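Local coordinates for virulence protein vsdE (Salmonella enterica, PDB 5LQ6) that is a Salmonella effector and cysteine hydrolase that suppresses host immune responses and contributes to bacterial virulence, at residues F148-E153 against G207-R212. The protein carries 4 engineered substitutions. Sequence-based numbering, arbitrary orientation. Where two conformers were deposited one is given.
Sequences FIISAE and GEFYVR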
ATOM      1  N   PHE A 148      -1.824  -6.325   1.402  1.00 10.65           N
ATOM      2  CA  PHE A 148      -0.530  -6.229   0.764  1.00 10.43           C
ATOM      3  C   PHE A 148      -0.303  -4.855   0.164  1.00  9.95           C
ATOM      4  O   PHE A 148      -1.256  -4.166  -0.187  1.00  9.90           O
ATOM      5  CB  PHE A 148      -0.377  -7.272  -0.343  1.00 12.27           C
ATOM      6  CG  PHE A 148      -0.660  -8.694   0.096  1.00 13.15           C
ATOM      7  CD1 PHE A 148      -1.965  -9.165   0.126  1.00 15.91           C
ATOM      8  CD2 PHE A 148       0.384  -9.467   0.583  1.00 17.33           C
ATOM      9  CE1 PHE A 148      -2.224 -10.442   0.589  1.00 16.21           C
ATOM     10  CE2 PHE A 148       0.104 -10.765   1.038  1.00 18.93           C
ATOM     11  CZ  PHE A 148      -1.205 -11.191   1.032  1.00 18.90           C
ATOM     12  N   ILE A 149       0.963  -4.484   0.024  1.00 10.43           N
ATOM     13  CA  ILE A 149       1.366  -3.315  -0.749  1.00  9.56           C
ATOM     14  C   ILE A 149       1.976  -3.833  -2.055  1.00  9.94           C
ATOM     15  O   ILE A 149       2.821  -4.743  -2.014  1.00 11.92           O
ATOM     16  CB  ILE A 149       2.367  -2.383  -0.050  1.00 10.71           C
ATOM     17  CG1 ILE A 149       1.833  -1.927   1.310  1.00 11.38           C
ATOM     18  CG2 ILE A 149       2.700  -1.184  -0.909  1.00 10.32           C
ATOM     19  CD1 ILE A 149       2.872  -1.174   2.171  1.00 13.15           C
ATOM     20  N   ILE A 150       1.559  -3.251  -3.172  1.00  9.75           N
ATOM     21  CA  ILE A 150       2.078  -3.651  -4.478  1.00 11.50           C
ATOM     22  C   ILE A 150       2.980  -2.568  -4.978  1.00 11.67           C
ATOM     23  O   ILE A 150       2.614  -1.371  -4.920  1.00 12.80           O
ATOM     24  CB  ILE A 150       0.965  -3.877  -5.492  1.00 13.02           C
ATOM     25  CG1 ILE A 150      -0.210  -4.644  -4.887  1.00 14.91           C
ATOM     26  CG2 ILE A 150       1.498  -4.512  -6.770  1.00 14.64           C
ATOM     27  CD1 ILE A 150       0.108  -5.999  -4.421  1.00 15.79           C
ATOM     28  N   SER A 151       4.150  -2.896  -5.495  1.00 13.04           N
ATOM     29  CA  SER A 151       5.055  -1.945  -6.143  1.00 13.23           C
ATOM     30  C   SER A 151       5.199  -2.357  -7.596  1.00 16.43           C
ATOM     31  O   SER A 151       5.568  -3.514  -7.887  1.00 17.65           O
ATOM     32  CB  SER A 151       6.422  -1.959  -5.455  1.00 14.56           C
ATOM     33  OG  SER A 151       6.357  -1.528  -4.142  1.00 17.51           O
ATOM     34  N   ALA A 152       4.862  -1.448  -8.501  1.00 14.49           N
ATOM     35  CA  ALA A 152       4.954  -1.683  -9.935  1.00 15.25           C
ATOM     36  C   ALA A 152       6.057  -0.821 -10.502  1.00 14.95           C
ATOM     37  O   ALA A 152       6.225   0.344 -10.160  1.00 17.40           O
ATOM     38  CB  ALA A 152       3.666  -1.383 -10.585  1.00 16.34           C
ATOM     39  N   GLU A 153       6.841  -1.394 -11.406  1.00 17.47           N
ATOM     40  CA  GLU A 153       7.872  -0.610 -12.038  1.00 22.25           C
ATOM     41  C   GLU A 153       7.476   0.282 -13.179  1.00 24.67           C
ATOM     42  O   GLU A 153       8.087   1.320 -13.382  1.00 28.62           O
ATOM     43  CB  GLU A 153       9.014  -1.527 -12.459  1.00 27.85           C
ATOM     44  CG  GLU A 153       9.861  -1.920 -11.247  1.00 37.39           C
ATOM     45  CD  GLU A 153      11.008  -0.965 -10.961  1.00 47.11           C
ATOM     46  OE1 GLU A 153      10.832   0.277 -11.125  1.00 58.43           O
ATOM     47  OE2 GLU A 153      12.089  -1.477 -10.577  1.00 64.02           O
ATOM     48  N   GLY A 207       7.551  -4.475 -17.435  1.00 51.78           N
ATOM     49  CA  GLY A 207       7.426  -4.281 -16.008  1.00 48.42           C
ATOM     50  C   GLY A 207       7.354  -5.448 -15.051  1.00 44.14           C
ATOM     51  O   GLY A 207       6.685  -6.474 -15.300  1.00 38.64           O
ATOM     52  N   GLU A 208       8.037  -5.225 -13.931  1.00 38.60           N
ATOM     53  CA  GLU A 208       7.994  -6.070 -12.787  1.00 34.22           C
ATOM     54  C   GLU A 208       6.955  -5.529 -11.736  1.00 24.50           C
ATOM     55  O   GLU A 208       6.551  -4.351 -11.698  1.00 20.80           O
ATOM     56  CB  GLU A 208       9.359  -6.089 -12.116  1.00 40.11           C
ATOM     57  CG  GLU A 208      10.598  -6.203 -12.988  1.00 51.09           C
ATOM     58  CD  GLU A 208      11.793  -5.541 -12.316  1.00 59.92           C
ATOM     59  OE1 GLU A 208      12.082  -5.891 -11.154  1.00 67.95           O
ATOM     60  OE2 GLU A 208      12.432  -4.659 -12.933  1.00 71.54           O
ATOM     61  N   PHE A 209       6.512  -6.441 -10.897  1.00 16.66           N
ATOM     62  CA  PHE A 209       5.690  -6.159  -9.758  1.00 15.18           C
ATOM     63  C   PHE A 209       6.300  -6.846  -8.539  1.00 14.65           C
ATOM     64  O   PHE A 209       6.851  -7.937  -8.628  1.00 15.94           O
ATOM     65  CB  PHE A 209       4.296  -6.729  -9.980  1.00 14.62           C
ATOM     66  CG  PHE A 209       3.551  -6.113 -11.134  1.00 15.09           C
ATOM     67  CD1 PHE A 209       3.836  -6.514 -12.409  1.00 16.66           C
ATOM     68  CD2 PHE A 209       2.605  -5.117 -10.924  1.00 16.50           C
ATOM     69  CE1 PHE A 209       3.184  -5.976 -13.503  1.00 18.68           C
ATOM     70  CE2 PHE A 209       1.920  -4.577 -12.043  1.00 15.64           C
ATOM     71  CZ  PHE A 209       2.256  -5.002 -13.310  1.00 17.63           C
ATOM     72  N   TYR A 210       6.108  -6.246  -7.368  1.00 14.76           N
ATOM     73  CA  TYR A 210       6.533  -6.830  -6.103  1.00 15.72           C
ATOM     74  C   TYR A 210       5.445  -6.645  -5.095  1.00 17.31           C
ATOM     75  O   TYR A 210       4.733  -5.679  -5.164  1.00 16.51           O
ATOM     76  CB  TYR A 210       7.782  -6.140  -5.553  1.00 17.56           C
ATOM     77  CG  TYR A 210       8.979  -6.247  -6.436  1.00 21.21           C
ATOM     78  CD1 TYR A 210       9.154  -5.395  -7.497  1.00 23.17           C
ATOM     79  CD2 TYR A 210       9.875  -7.247  -6.236  1.00 23.42           C
ATOM     80  CE1 TYR A 210      10.250  -5.501  -8.353  1.00 28.02           C
ATOM     81  CE2 TYR A 210      10.999  -7.360  -7.074  1.00 25.70           C
ATOM     82  CZ  TYR A 210      11.149  -6.501  -8.124  1.00 26.86           C
ATOM     83  OH  TYR A 210      12.260  -6.635  -8.947  1.00 35.21           O
ATOM     84  N   VAL A 211       5.290  -7.617  -4.196  1.00 15.50           N
ATOM     85  CA  VAL A 211       4.298  -7.589  -3.144  0.74 15.63           C
ATOM     86  C   VAL A 211       5.017  -7.585  -1.813  1.00 15.11           C
ATOM     87  O   VAL A 211       5.974  -8.326  -1.640  1.00 15.95           O
ATOM     88  CB  VAL A 211       3.406  -8.841  -3.253  0.74 15.85           C
ATOM     89  CG1 VAL A 211       2.250  -8.811  -2.262  0.74 17.41           C
ATOM     90  CG2 VAL A 211       2.870  -8.986  -4.691  0.74 17.23           C
ATOM     91  N   ARG A 212       4.608  -6.738  -0.876  1.00 13.88           N
ATOM     92  CA  ARG A 212       5.168  -6.761   0.469  1.00 14.77           C
ATOM     93  C   ARG A 212       4.043  -6.569   1.490  1.00 13.54           C
ATOM     94  O   ARG A 212       2.959  -6.096   1.153  1.00 14.03           O
ATOM     95  CB  ARG A 212       6.278  -5.744   0.662  1.00 14.13           C
ATOM     96  CG  ARG A 212       5.867  -4.295   0.689  1.00 15.38           C
ATOM     97  CD  ARG A 212       7.135  -3.405   0.591  1.00 16.12           C
ATOM     98  NE  ARG A 212       6.947  -2.051   1.140  1.00 17.54           N
ATOM     99  CZ  ARG A 212       6.395  -1.024   0.490  1.00 17.79           C
ATOM    100  NH1 ARG A 212       5.996  -1.116  -0.754  1.00 17.53           N
ATOM    101  NH2 ARG A 212       6.290   0.147   1.105  1.00 18.38           N
TER
HETATM  102  O   HOH W   1       5.620  -3.589  -2.485  1.00 19.84           O
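R212, I149 and E153 bury the most surface where strand 209-212 runs antiparallel to strand 148-152. I149 and R212 form a hydrogen-bonded pair, I149 N meeting R212 O at 2.8 Å nearly along the C=O axis. R212 CG sits in the crowded position between backbone N and carbonyl carbon (chi1 70°); the chain then extends to NE and lays its guanidinium across I149. I149 CD1 sits over one face, 3.8 Å from R212 NH2, and I149 CG2 lies 3.3 Å from R212 NH1. A water in the guanidinium plane accepts from R212 NH1 (3.0 Å) and donates to S151 OG (2.7 Å) and I149 O. D112 salt-bridges R212 NH2; D166 takes NH1 and hydrogen-bonds S151 OG. E153 N donates to E208 O (3.0 Å). The side chains of E153, bent at chi2, and E208 lie side by side, carboxylate planes 54° apart, E153 OE2 4.0 Å from E208 OE2. Y210 OH donates to E208 OE1 at a very short 2.3 Å, which may ease this like-charge proximity. On the face opposite I149, S151, Y210 and R212, A152 CB touches F209 CD2 and I150 CD1 meets V211 CG2. The A152 backbone bonds H165, probably of a papain-like (clan CA) Cys-His-Asp triad. Strand 209-212 edges the four-stranded antiparallel sheet, strand 163-172 flanks 148-152 on its other side, helix 129-143 packs on I150 and F209, and helix 76-89 on I149.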